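Local coordinates for protein L-iditol 2-dehydrogenase (Clostridium scindens, PDB 4OH1) that probably oxidises L-iditol and related sugar alcohols with NAD+, as a zinc-containing member of the alcohol dehydrogenase family, at residues S77-K82 against A148-Y153; Q96-N101 against S139-I144; K104-C109 against N118-M123; M180-L185 against I201-I206; V245-G250 against Y270-G275. One frame throughout, in Å; residues are numbered along the deposited sequence.

Contacts 1, 2 and 3 belong to the GroES-like, zinc-carrying part of the chain, contacts 4 and 5 to the Rossmann part. Contacts 1 and 2 lie 8 Å apart between centres and share a sheet: Gly78 O and Val98 N are 2.9 Å apart, a probable hydrogen bond. Contact 3, whose centre is about 19 Å from that of contact 2, holds its own zinc and is nested along the chain inside the loop that contact 2 closes. Contacts 4 and 5 meet through strands 176-180 and 242-247, with Met180 N 2.8 Å from Leu246 O. The zinc of the Cys46, His74, Glu75 and Glu157 site lies about 9 Å from the side chain of Asn101 and about 10 Å from that of Met273.

Contact 1 of 5, residues S77-K82 against A148-Y153; sequences SGVIDK and ADLKDY
Ser77 and Leu150 carry this contact, and its tight part is a short polar link with a few carbons beside it. Ser77 OG donates to Leu150 O at 2.6 Å; the C=O...OG angle is 128°, and the hydroxyl sits tilted from the carbonyl plane. The serine hydroxyl lies between its own backbone N and carbonyl carbon (chi1 59°), a position that turns it onto the first turn of the short, weakly bonded helix 150-153. Beside the bond, Leu150 CD2 lies 3.9 Å from Ser77 CB and equally 3.9 Å from Gly78 O, while the backbone carbon C of Tyr153 lies 4.0 Å from Ser77 CB. The contact thereby joins strand 75-83 of the GroES-like fold, whose earlier residue Glu75 binds zinc, to the helical turn that precedes helix 156-168, home of another ligand, Glu157; the Ser77 side chain itself is about 13 Å from the metal. Away from Ser77 the packing soon thins. The second methyl of Leu150, CD1, only grazes Val79 CG2 at 4.4 Å, and the strand then diverges toward a classic beta bulge, where Asp81 and Lys82 both face Arg37. On the far side of the turn, Lys151 directs its CB away from the strand and forms a salt bridge with Glu324. Exposed Asp149 is the N-cap: its OD1 accepts from Lys151 N at 2.9 Å, met on the anti side and 32° out of the carboxylate plane.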
# COMPACT_ATOMS: atom_id res chain seq x y z
N SER A 77 28.76 -13.31 -10.84
CA SER A 77 29.27 -12.00 -11.21
C SER A 77 30.43 -12.22 -12.18
O SER A 77 31.06 -13.23 -12.13
CB SER A 77 29.76 -11.26 -9.97
OG SER A 77 30.77 -12.00 -9.36
N GLY A 78 30.70 -11.25 -13.03
CA GLY A 78 31.92 -11.26 -13.79
C GLY A 78 32.06 -9.99 -14.60
O GLY A 78 31.58 -8.94 -14.19
N VAL A 79 32.71 -10.12 -15.76
CA VAL A 79 33.07 -8.96 -16.59
C VAL A 79 32.59 -9.25 -18.02
O VAL A 79 32.68 -10.37 -18.51
CB VAL A 79 34.57 -8.74 -16.53
CG1 VAL A 79 34.96 -7.58 -17.35
CG2 VAL A 79 35.01 -8.48 -15.10
N ILE A 80 32.03 -8.24 -18.68
CA ILE A 80 31.62 -8.38 -20.05
C ILE A 80 32.85 -8.68 -20.94
O ILE A 80 33.86 -7.98 -20.88
CB ILE A 80 30.92 -7.14 -20.55
CG1 ILE A 80 29.62 -6.92 -19.76
CG2 ILE A 80 30.61 -7.28 -22.05
CD1 ILE A 80 28.62 -5.93 -20.37
N ASP A 81 32.72 -9.73 -21.74
CA ASP A 81 33.76 -10.24 -22.60
C ASP A 81 33.48 -9.93 -24.08
O ASP A 81 34.40 -9.76 -24.84
CB ASP A 81 33.82 -11.74 -22.46
CG ASP A 81 34.94 -12.35 -23.23
OD1 ASP A 81 36.10 -12.07 -22.87
OD2 ASP A 81 34.67 -13.13 -24.18
N LYS A 82 32.22 -9.85 -24.47
CA LYS A 82 31.85 -9.55 -25.83
C LYS A 82 30.38 -9.17 -25.91
O LYS A 82 29.53 -9.73 -25.20
CB LYS A 82 32.07 -10.77 -26.69
CG LYS A 82 31.58 -10.64 -28.10
CD LYS A 82 32.17 -11.72 -28.98
CE LYS A 82 31.65 -11.67 -30.44
NZ LYS A 82 32.11 -12.89 -31.14
N ALA A 148 33.71 -2.71 -7.62
CA ALA A 148 33.03 -3.76 -6.87
C ALA A 148 33.87 -4.96 -6.64
O ALA A 148 34.54 -5.44 -7.55
CB ALA A 148 31.83 -4.22 -7.63
N ASP A 149 33.77 -5.51 -5.42
CA ASP A 149 34.33 -6.83 -5.10
C ASP A 149 33.38 -7.87 -5.66
O ASP A 149 32.28 -8.08 -5.14
CB ASP A 149 34.46 -6.98 -3.59
CG ASP A 149 34.92 -8.36 -3.17
OD1 ASP A 149 34.90 -9.30 -3.98
OD2 ASP A 149 35.33 -8.52 -2.00
N LEU A 150 33.80 -8.53 -6.74
CA LEU A 150 32.96 -9.46 -7.44
C LEU A 150 32.45 -10.64 -6.62
O LEU A 150 31.44 -11.26 -6.96
CB LEU A 150 33.73 -9.97 -8.65
CG LEU A 150 33.86 -8.90 -9.71
CD1 LEU A 150 34.86 -9.33 -10.77
CD2 LEU A 150 32.54 -8.61 -10.39
N LYS A 151 33.17 -11.02 -5.59
CA LYS A 151 32.80 -12.13 -4.78
C LYS A 151 31.47 -11.86 -4.11
O LYS A 151 30.61 -12.71 -4.07
CB LYS A 151 33.87 -12.31 -3.71
CG LYS A 151 33.60 -13.41 -2.73
CD LYS A 151 34.77 -13.49 -1.75
CE LYS A 151 34.50 -14.48 -0.70
NZ LYS A 151 35.75 -14.90 -0.03
N ASP A 152 31.31 -10.68 -3.57
CA ASP A 152 30.08 -10.34 -2.88
C ASP A 152 28.92 -10.16 -3.80
O ASP A 152 27.80 -10.52 -3.45
CB ASP A 152 30.26 -9.07 -2.10
CG ASP A 152 31.16 -9.26 -0.86
OD1 ASP A 152 31.45 -10.40 -0.41
OD2 ASP A 152 31.58 -8.22 -0.36
N TYR A 153 29.18 -9.60 -4.99
CA TYR A 153 28.08 -9.38 -5.97
C TYR A 153 27.60 -10.64 -6.62
O TYR A 153 26.56 -10.64 -7.24
CB TYR A 153 28.47 -8.31 -7.01
CG TYR A 153 28.48 -6.90 -6.42
CD1 TYR A 153 29.54 -6.45 -5.70
CD2 TYR A 153 27.41 -6.03 -6.61
CE1 TYR A 153 29.53 -5.18 -5.14
CE2 TYR A 153 27.42 -4.76 -6.11
CZ TYR A 153 28.48 -4.35 -5.36
OH TYR A 153 28.48 -3.09 -4.82

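Contact 2 of 5, residues Q96-N101 against S139-I144; sequences QKVVAN and SQIFPI
Val99 and Phe142 form the hydrogen-bonded pair at the middle of this antiparallel ladder: Phe142 N donates to Val99 O at 2.8 Å, and Val99 N returns a bond to Phe142 O at 3.0 Å. Toward one end, Asn101 and Gln140 repeat the exchange with a side chain in place of one backbone group. Asn101 N donates to Gln140 O at 2.9 Å, while Gln140 NE2 reaches Asn101 O at 2.8 Å in the carbonyl plane; the extended chain (chi2 176°) sets CD beyond CG, and the glutamine OE1 accepts from His137 N. At the other end Ile144 N meets Lys97 O at 3.2 Å. A water donates to both Lys97 O and Ile144 O, bridging the two segments beside that bond.

Around this backbone core, Val98 CG1 packs on Ile141 CG2 at 3.7 Å, with Ala100 CB resting against Ile141 CD1 on the same face. On the other face, Val99 CG2 touches Phe142 CB. Asn101 CB stands 4.0 Å from Phe142 CE1, at the ring edge. Ile144 CG1 lies against Lys97 CB, whose chain runs on to Ala148 O and Asp146 O.

Arg113 of a second subunit makes a cation-pi contact with Phe142, and helix 305-311 packs on Val99 and Phe142. Within the GroES-like domain, strand 97-100 is flanked by strands 141-143 and 75-83, and strand 35-44 lies against Val98 and Ile141.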
# COMPACT_ATOMS: atom_id res chain seq x y z
N GLN A 96 33.03 -4.01 -18.59
CA GLN A 96 32.10 -3.64 -17.50
C GLN A 96 31.89 -4.81 -16.55
O GLN A 96 31.62 -5.90 -16.99
CB GLN A 96 30.75 -3.20 -18.05
CG GLN A 96 30.82 -1.83 -18.72
CD GLN A 96 29.62 -1.48 -19.57
OE1 GLN A 96 28.68 -2.23 -19.76
NE2 GLN A 96 29.67 -0.30 -20.09
N LYS A 97 32.06 -4.58 -15.25
CA LYS A 97 31.62 -5.52 -14.23
C LYS A 97 30.08 -5.62 -14.19
O LYS A 97 29.39 -4.59 -14.18
CB LYS A 97 32.15 -5.09 -12.88
CG LYS A 97 33.67 -5.23 -12.75
CD LYS A 97 34.13 -4.93 -11.38
CE LYS A 97 35.61 -5.11 -11.25
NZ LYS A 97 35.96 -4.67 -9.88
N VAL A 98 29.56 -6.86 -14.13
CA VAL A 98 28.13 -7.10 -14.15
C VAL A 98 27.70 -8.33 -13.34
O VAL A 98 28.52 -9.17 -12.97
CB VAL A 98 27.65 -7.32 -15.59
CG1 VAL A 98 27.91 -6.09 -16.46
CG2 VAL A 98 28.34 -8.55 -16.21
N VAL A 99 26.38 -8.42 -13.11
CA VAL A 99 25.73 -9.61 -12.68
C VAL A 99 24.64 -9.87 -13.66
O VAL A 99 24.24 -8.98 -14.45
CB VAL A 99 25.18 -9.55 -11.28
CG1 VAL A 99 26.30 -9.36 -10.28
CG2 VAL A 99 24.14 -8.42 -11.14
N ALA A 100 24.18 -11.10 -13.64
CA ALA A 100 23.16 -11.56 -14.58
C ALA A 100 21.94 -12.11 -13.84
O ALA A 100 22.08 -12.73 -12.78
CB ALA A 100 23.74 -12.65 -15.46
N ASN A 101 20.77 -11.87 -14.41
CA ASN A 101 19.54 -12.47 -13.99
C ASN A 101 19.25 -13.67 -14.90
O ASN A 101 19.07 -13.49 -16.07
CB ASN A 101 18.44 -11.41 -14.10
CG ASN A 101 17.08 -11.93 -13.70
OD1 ASN A 101 16.92 -13.05 -13.23
ND2 ASN A 101 16.07 -11.10 -13.87
N SER A 139 18.85 -7.55 -21.59
CA SER A 139 17.90 -7.31 -20.56
C SER A 139 18.22 -8.06 -19.28
O SER A 139 17.76 -7.67 -18.24
CB SER A 139 16.51 -7.70 -21.01
OG SER A 139 16.37 -9.12 -21.15
N GLN A 140 19.08 -9.07 -19.33
CA GLN A 140 19.43 -9.85 -18.16
C GLN A 140 20.66 -9.34 -17.51
O GLN A 140 21.04 -9.90 -16.53
CB GLN A 140 19.64 -11.32 -18.53
CG GLN A 140 18.39 -11.92 -19.14
CD GLN A 140 18.57 -13.35 -19.62
OE1 GLN A 140 18.78 -13.58 -20.81
NE2 GLN A 140 18.43 -14.32 -18.71
N ILE A 141 21.31 -8.32 -18.04
CA ILE A 141 22.65 -7.98 -17.58
C ILE A 141 22.64 -6.69 -16.87
O ILE A 141 22.16 -5.72 -17.43
CB ILE A 141 23.64 -7.88 -18.78
CG1 ILE A 141 23.85 -9.24 -19.40
CG2 ILE A 141 24.95 -7.29 -18.37
CD1 ILE A 141 24.43 -10.29 -18.49
N PHE A 142 23.24 -6.64 -15.67
CA PHE A 142 23.15 -5.45 -14.80
C PHE A 142 24.50 -4.97 -14.39
O PHE A 142 25.26 -5.71 -13.85
CB PHE A 142 22.37 -5.75 -13.48
CG PHE A 142 20.90 -6.02 -13.70
CD1 PHE A 142 20.46 -7.27 -14.04
CD2 PHE A 142 20.01 -4.98 -13.67
CE1 PHE A 142 19.10 -7.50 -14.31
CE2 PHE A 142 18.65 -5.19 -13.93
CZ PHE A 142 18.20 -6.47 -14.23
N PRO A 143 24.80 -3.72 -14.60
CA PRO A 143 26.12 -3.29 -14.16
C PRO A 143 26.19 -3.02 -12.67
O PRO A 143 25.21 -2.63 -12.04
CB PRO A 143 26.36 -2.00 -14.95
CG PRO A 143 25.03 -1.45 -15.07
CD PRO A 143 24.11 -2.66 -15.33
N ILE A 144 27.38 -3.20 -12.14
CA ILE A 144 27.70 -2.94 -10.75
C ILE A 144 28.91 -1.98 -10.67
O ILE A 144 29.52 -1.71 -11.66
CB ILE A 144 27.97 -4.27 -10.04
CG1 ILE A 144 29.25 -4.91 -10.55
CG2 ILE A 144 26.79 -5.25 -10.28
CD1 ILE A 144 29.49 -6.29 -9.94
O HOH W 1 30.03 -1.90 -14.54

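Contact 3 of 5, residues K104-C109 against N118-M123; sequences KYCGCC and NLCSNM. With ZN (zinc ion), chain C.
Cys106 and Cys109 meet Cys120 around one zinc ion. The metal bonds come first: Cys106 SG and Cys109 SG each lie 2.4 Å from the zinc and Cys120 SG lies 2.5 Å from it, with Cys112 as the fourth ligand. Cys120 presents its sulfur anti to the backbone N (chi1 170°), whereas the other two sulfurs sit between backbone N and carbonyl carbon.

Hydrogen bonds to sulfur form the second group. Cys106 N donates to Cys120 SG at 3.6 Å and Ser121 N to Cys109 SG at 3.4 Å, both with N-H...S angles of 158°; within 104-109, Cys108 N reaches Cys106 SG at 3.2 Å. Such donors would be expected to offset part of the negative charge gathered by the thiolates.

Separately, a water bridges the two backbones, donating to Lys104 O and Asn122 O.

Packing makes the last group. The selenium of Met123, a selenomethionine bent at chi2 and chi3, comes 3.8 Å from Tyr105 CD1 in an oblique Met-aromatic contact, the two side chains lying side by side and pointing the same way. Asn122 OD1 stands 3.6 Å from Cys106 SG.

Two loops pinned by three cysteines of their own and Cys112 of the helix between them form the lobe that holds the second, structural zinc in many zinc-containing alcohol dehydrogenases, and the four-cysteine geometry here is consistent with that role.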
# COMPACT_ATOMS: atom_id res chain seq x y z
N LYS A 104 14.64 -14.95 -18.20
CA LYS A 104 14.36 -14.18 -19.40
C LYS A 104 12.85 -13.99 -19.57
O LYS A 104 12.12 -14.94 -19.88
CB LYS A 104 14.92 -14.89 -20.62
CG LYS A 104 14.69 -14.15 -21.97
CD LYS A 104 15.24 -12.76 -21.92
CE LYS A 104 15.30 -12.11 -23.26
NZ LYS A 104 13.94 -11.94 -23.79
N TYR A 105 12.40 -12.75 -19.43
CA TYR A 105 10.99 -12.43 -19.60
C TYR A 105 10.67 -12.20 -21.09
O TYR A 105 11.49 -11.64 -21.81
CB TYR A 105 10.68 -11.17 -18.79
CG TYR A 105 11.25 -11.24 -17.40
CD1 TYR A 105 10.98 -12.33 -16.57
CD2 TYR A 105 12.08 -10.23 -16.91
CE1 TYR A 105 11.52 -12.44 -15.29
CE2 TYR A 105 12.63 -10.32 -15.60
CZ TYR A 105 12.33 -11.42 -14.80
OH TYR A 105 12.82 -11.56 -13.52
N CYS A 106 9.50 -12.60 -21.56
CA CYS A 106 9.20 -12.50 -22.99
C CYS A 106 8.70 -11.11 -23.35
O CYS A 106 8.74 -10.70 -24.52
CB CYS A 106 8.16 -13.55 -23.38
SG CYS A 106 6.48 -13.08 -22.98
N GLY A 107 8.16 -10.38 -22.37
CA GLY A 107 7.74 -9.01 -22.62
C GLY A 107 6.53 -8.91 -23.49
O GLY A 107 6.12 -7.80 -23.85
N CYS A 108 5.90 -10.03 -23.83
CA CYS A 108 4.72 -9.94 -24.67
C CYS A 108 3.62 -10.92 -24.36
O CYS A 108 2.78 -11.16 -25.21
CB CYS A 108 5.09 -9.94 -26.17
SG CYS A 108 5.95 -11.39 -26.70
N CYS A 109 3.59 -11.42 -23.14
CA CYS A 109 2.44 -12.12 -22.56
C CYS A 109 1.70 -11.20 -21.53
O CYS A 109 2.18 -10.07 -21.17
CB CYS A 109 2.90 -13.43 -21.87
SG CYS A 109 3.68 -13.16 -20.22
N ASN A 118 7.88 -12.06 -13.14
CA ASN A 118 8.15 -13.31 -12.43
C ASN A 118 7.11 -14.40 -12.62
O ASN A 118 7.38 -15.56 -12.25
CB ASN A 118 8.33 -13.04 -10.95
CG ASN A 118 7.04 -12.49 -10.29
OD1 ASN A 118 6.44 -11.52 -10.78
ND2 ASN A 118 6.59 -13.16 -9.21
N LEU A 119 5.94 -14.04 -13.18
CA LEU A 119 4.90 -14.98 -13.57
C LEU A 119 4.85 -15.08 -15.08
O LEU A 119 3.84 -15.49 -15.63
CB LEU A 119 3.49 -14.53 -13.05
CG LEU A 119 3.42 -14.13 -11.57
CD1 LEU A 119 2.05 -13.57 -11.24
CD2 LEU A 119 3.79 -15.32 -10.67
N CYS A 120 5.91 -14.69 -15.76
CA CYS A 120 5.92 -14.74 -17.25
C CYS A 120 5.43 -16.10 -17.78
O CYS A 120 5.93 -17.14 -17.36
CB CYS A 120 7.34 -14.42 -17.85
SG CYS A 120 7.42 -14.77 -19.65
N SER A 121 4.48 -16.08 -18.72
CA SER A 121 4.04 -17.34 -19.41
C SER A 121 5.01 -18.02 -20.35
O SER A 121 4.82 -19.18 -20.64
CB SER A 121 2.83 -17.08 -20.30
OG SER A 121 1.81 -16.54 -19.53
N ASN A 122 5.94 -17.29 -20.94
CA ASN A 122 6.94 -17.87 -21.84
C ASN A 122 8.32 -17.72 -21.23
O ASN A 122 9.29 -17.35 -21.91
CB ASN A 122 6.92 -17.19 -23.18
CG ASN A 122 5.56 -17.17 -23.78
OD1 ASN A 122 5.05 -16.12 -24.15
ND2 ASN A 122 4.94 -18.31 -23.80
N MSE A 123 8.40 -18.04 -19.96
CA MSE A 123 9.59 -17.78 -19.19
C MSE A 123 10.77 -18.54 -19.80
O MSE A 123 10.63 -19.69 -20.13
CB MSE A 123 9.35 -18.24 -17.76
CG MSE A 123 10.55 -17.98 -16.85
SE MSE A 123 10.69 -16.09 -16.35
CE MSE A 123 9.31 -16.19 -14.93
ZN ZN C . 6.01 -13.03 -20.65
O HOH W 2 11.21 -15.21 -22.49

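Contact 4 of 5, residues M180-L185 against I201-I206; sequences MGAGGL and ITVFDI
Ala182 and Asp205 make the side-chain polar bond of this contact: Ala182 N donates to Asp205 OD2 at 2.9 Å with an N-H...O angle of 169°, and OD2 is met on its anti side, 22° out of the carboxylate plane. One residue earlier Gly181 N donates to Phe204 O, also at 2.9 Å, continuing the parallel bridge between Met180 and Phe204 just as strand 176-180 ends. Ala182 CB packs beside them, 3.9 Å from Val203 CG1. The selenium of Met180, a selenomethionine, lies 3.7 Å from Phe204 CD1, an oblique Met-aromatic contact.

What positions the carboxylate is partly its own torsion, CG anti to the backbone N (chi1 -160°), and partly Val207 N, which donates to OD1. Gly181 and Gly183 fit the GxGxxG turn of a Rossmann fold, and Asp205 stands where NAD-dependent relatives commonly carry an acid, consistent with such a role, although no dinucleotide is bound here. Strands 176-180 and 200-205, joined by helix 184-194, form a beta-alpha-beta unit, with helix 208-216 packing on Ala182, Val203 and Asp205 and strand 221-224 touching Phe204.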
# COMPACT_ATOMS: atom_id res chain seq x y z
N MSE A 180 12.67 -18.91 9.93
CA MSE A 180 12.85 -20.39 10.04
C MSE A 180 13.95 -20.76 9.05
O MSE A 180 13.80 -20.63 7.80
CB MSE A 180 11.61 -21.18 9.71
CG MSE A 180 10.29 -20.51 10.06
SE MSE A 180 10.21 -19.99 11.98
CE MSE A 180 10.19 -21.84 12.52
N GLY A 181 15.08 -21.16 9.61
CA GLY A 181 16.23 -21.65 8.83
C GLY A 181 17.42 -20.71 8.96
O GLY A 181 17.31 -19.54 8.70
N ALA A 182 18.54 -21.23 9.41
CA ALA A 182 19.77 -20.44 9.55
C ALA A 182 20.78 -20.72 8.44
O ALA A 182 22.00 -20.78 8.71
CB ALA A 182 20.37 -20.67 10.88
N GLY A 183 20.28 -20.89 7.21
CA GLY A 183 21.13 -20.99 6.04
C GLY A 183 21.48 -19.63 5.46
O GLY A 183 21.30 -18.58 6.08
N GLY A 184 21.95 -19.63 4.22
CA GLY A 184 22.41 -18.39 3.62
C GLY A 184 21.31 -17.38 3.46
O GLY A 184 21.47 -16.20 3.81
N LEU A 185 20.19 -17.81 2.90
CA LEU A 185 19.04 -16.90 2.79
C LEU A 185 18.58 -16.40 4.16
O LEU A 185 18.22 -15.23 4.31
CB LEU A 185 17.86 -17.58 2.11
CG LEU A 185 17.91 -17.64 0.60
CD1 LEU A 185 16.57 -18.23 0.06
CD2 LEU A 185 18.23 -16.28 -0.05
N ILE A 201 14.33 -9.94 16.42
CA ILE A 201 14.63 -10.91 15.34
C ILE A 201 15.03 -12.24 15.98
O ILE A 201 15.99 -12.29 16.70
CB ILE A 201 15.77 -10.45 14.45
CG1 ILE A 201 15.43 -9.10 13.83
CG2 ILE A 201 15.98 -11.45 13.35
CD1 ILE A 201 16.57 -8.35 13.11
N THR A 202 14.26 -13.29 15.74
CA THR A 202 14.55 -14.62 16.29
C THR A 202 14.68 -15.62 15.17
O THR A 202 13.80 -15.74 14.31
CB THR A 202 13.39 -15.09 17.16
OG1 THR A 202 13.17 -14.13 18.19
CG2 THR A 202 13.67 -16.43 17.79
N VAL A 203 15.79 -16.32 15.15
CA VAL A 203 16.03 -17.37 14.15
C VAL A 203 15.88 -18.76 14.76
O VAL A 203 16.25 -19.01 15.93
CB VAL A 203 17.43 -17.20 13.54
CG1 VAL A 203 17.81 -18.33 12.57
CG2 VAL A 203 17.52 -15.85 12.80
N PHE A 204 15.33 -19.66 13.96
CA PHE A 204 15.09 -21.03 14.41
C PHE A 204 15.86 -22.00 13.52
O PHE A 204 15.85 -21.84 12.32
CB PHE A 204 13.59 -21.36 14.35
CG PHE A 204 12.74 -20.52 15.23
CD1 PHE A 204 12.36 -19.24 14.84
CD2 PHE A 204 12.24 -21.01 16.44
CE1 PHE A 204 11.54 -18.45 15.63
CE2 PHE A 204 11.41 -20.21 17.23
CZ PHE A 204 11.08 -18.91 16.78
N ASP A 205 16.56 -22.97 14.10
CA ASP A 205 17.19 -24.04 13.32
C ASP A 205 17.40 -25.27 14.19
O ASP A 205 17.24 -25.16 15.39
CB ASP A 205 18.55 -23.54 12.75
CG ASP A 205 19.05 -24.36 11.57
OD1 ASP A 205 19.69 -25.44 11.75
OD2 ASP A 205 18.84 -23.94 10.41
N ILE A 206 17.82 -26.42 13.62
CA ILE A 206 18.24 -27.63 14.40
C ILE A 206 19.70 -27.58 14.88
O ILE A 206 20.11 -28.10 15.94
CB ILE A 206 18.17 -28.89 13.56
CG1 ILE A 206 16.84 -28.99 12.80
CG2 ILE A 206 18.32 -30.12 14.44
CD1 ILE A 206 15.64 -28.66 13.69

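Contact 5 of 5, residues V245-G250 against Y270-G275; sequences VLEGTG and YFAMYG
Glu247 OE1 is gripped from both segments: Gly250 N donates to its syn lone pair at 2.8 Å with an N-H...O angle of 159°, and Tyr274 OH makes a weak bond to it at 2.7 Å. This carboxylate ends strand 242-247 of the Rossmann sheet, where Gly248 and Gly250 fit a glycine-rich GxGxxA turn into helix 252-261. The other oxygen, OE2, accepts from Thr249 OG1 and Thr249 N, which reach it from opposite faces of the carboxylate plane. Four donors, one of them weak, would be expected to stabilise the charged form, and they tie the turn back to the strand.

Glu247 CB lies 3.4 Å from Tyr270 CD1, oblique to the ring; CG, anti to the backbone N (chi1 -156°), is 3.7 Å from the same Tyr270 CD1. Ala272 CB packs on the turn, 3.3 Å from Gly250 N. Gln285 of a third subunit accepts from Tyr274 N.

Along the backbone Phe271 N donates to Glu247 O at 3.2 Å, and Ala272 N adds a weak bond; that same carbonyl oxygen rides over one face of the Phe271 ring, offset toward the rim beside CD1 and CE1, while Gly248 CA lies 3.4 Å from Phe271 CZ.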
# COMPACT_ATOMS: atom_id res chain seq x y z
N VAL A 245 6.74 -13.72 9.82
CA VAL A 245 7.33 -15.05 9.83
C VAL A 245 7.82 -15.41 8.41
O VAL A 245 7.08 -15.29 7.41
CB VAL A 245 6.32 -16.10 10.36
CG1 VAL A 245 6.79 -17.52 10.12
CG2 VAL A 245 6.06 -15.90 11.87
N LEU A 246 9.08 -15.86 8.33
CA LEU A 246 9.71 -16.18 7.06
C LEU A 246 10.17 -17.61 7.04
O LEU A 246 11.09 -17.96 7.78
CB LEU A 246 10.93 -15.31 6.85
CG LEU A 246 10.35 -13.92 6.56
CD1 LEU A 246 10.79 -13.04 7.56
CD2 LEU A 246 10.61 -13.48 5.19
N GLU A 247 9.55 -18.42 6.20
CA GLU A 247 9.81 -19.89 6.17
C GLU A 247 10.70 -20.26 4.98
O GLU A 247 10.26 -20.24 3.83
CB GLU A 247 8.52 -20.69 6.10
CG GLU A 247 8.63 -22.17 6.64
CD GLU A 247 9.86 -22.95 6.14
OE1 GLU A 247 9.97 -23.30 4.94
OE2 GLU A 247 10.72 -23.21 7.00
N GLY A 248 11.96 -20.58 5.31
CA GLY A 248 12.97 -20.92 4.31
C GLY A 248 13.58 -22.32 4.45
O GLY A 248 14.49 -22.66 3.74
N THR A 249 13.12 -23.16 5.38
CA THR A 249 13.66 -24.51 5.47
C THR A 249 13.05 -25.45 4.46
O THR A 249 13.66 -26.43 4.15
CB THR A 249 13.39 -25.18 6.81
OG1 THR A 249 11.98 -25.42 6.96
CG2 THR A 249 13.93 -24.31 7.97
N GLY A 250 11.83 -25.22 4.01
CA GLY A 250 11.16 -26.14 3.10
C GLY A 250 10.61 -27.36 3.81
O GLY A 250 10.20 -28.31 3.18
N TYR A 270 6.11 -18.08 2.87
CA TYR A 270 6.62 -19.39 2.57
C TYR A 270 7.28 -19.32 1.22
O TYR A 270 6.63 -19.33 0.20
CB TYR A 270 5.47 -20.42 2.62
CG TYR A 270 4.91 -20.55 4.01
CD1 TYR A 270 5.46 -21.42 4.94
CD2 TYR A 270 3.85 -19.77 4.42
CE1 TYR A 270 4.94 -21.53 6.25
CE2 TYR A 270 3.34 -19.86 5.71
CZ TYR A 270 3.88 -20.75 6.62
OH TYR A 270 3.37 -20.77 7.89
N PHE A 271 8.59 -19.21 1.25
CA PHE A 271 9.41 -18.99 0.04
C PHE A 271 10.36 -20.13 -0.30
O PHE A 271 11.02 -20.08 -1.32
CB PHE A 271 10.23 -17.67 0.18
CG PHE A 271 11.26 -17.69 1.26
CD1 PHE A 271 10.94 -17.30 2.55
CD2 PHE A 271 12.57 -18.02 0.98
CE1 PHE A 271 11.93 -17.31 3.58
CE2 PHE A 271 13.56 -18.04 2.01
CZ PHE A 271 13.23 -17.69 3.30
N ALA A 272 10.46 -21.13 0.57
CA ALA A 272 11.29 -22.28 0.30
C ALA A 272 10.68 -23.13 -0.82
O ALA A 272 9.51 -23.01 -1.17
CB ALA A 272 11.44 -23.10 1.53
N MSE A 273 11.51 -23.98 -1.39
CA MSE A 273 11.02 -25.06 -2.25
C MSE A 273 10.66 -26.24 -1.36
O MSE A 273 11.50 -26.71 -0.59
CB MSE A 273 12.13 -25.53 -3.16
CG MSE A 273 12.29 -24.76 -4.43
SE MSE A 273 13.11 -26.07 -5.55
CE MSE A 273 11.56 -27.31 -5.62
N TYR A 274 9.43 -26.71 -1.44
CA TYR A 274 8.96 -27.76 -0.53
C TYR A 274 9.08 -29.17 -1.18
O TYR A 274 9.18 -29.32 -2.40
CB TYR A 274 7.55 -27.39 0.01
CG TYR A 274 7.61 -26.12 0.87
CD1 TYR A 274 7.54 -24.85 0.31
CD2 TYR A 274 7.78 -26.20 2.25
CE1 TYR A 274 7.64 -23.71 1.10
CE2 TYR A 274 7.89 -25.06 3.03
CZ TYR A 274 7.82 -23.83 2.46
OH TYR A 274 7.98 -22.73 3.25
N GLY A 275 9.12 -30.20 -0.35
CA GLY A 275 9.26 -31.59 -0.81
C GLY A 275 7.94 -32.33 -0.90
O GLY A 275 6.91 -31.74 -1.27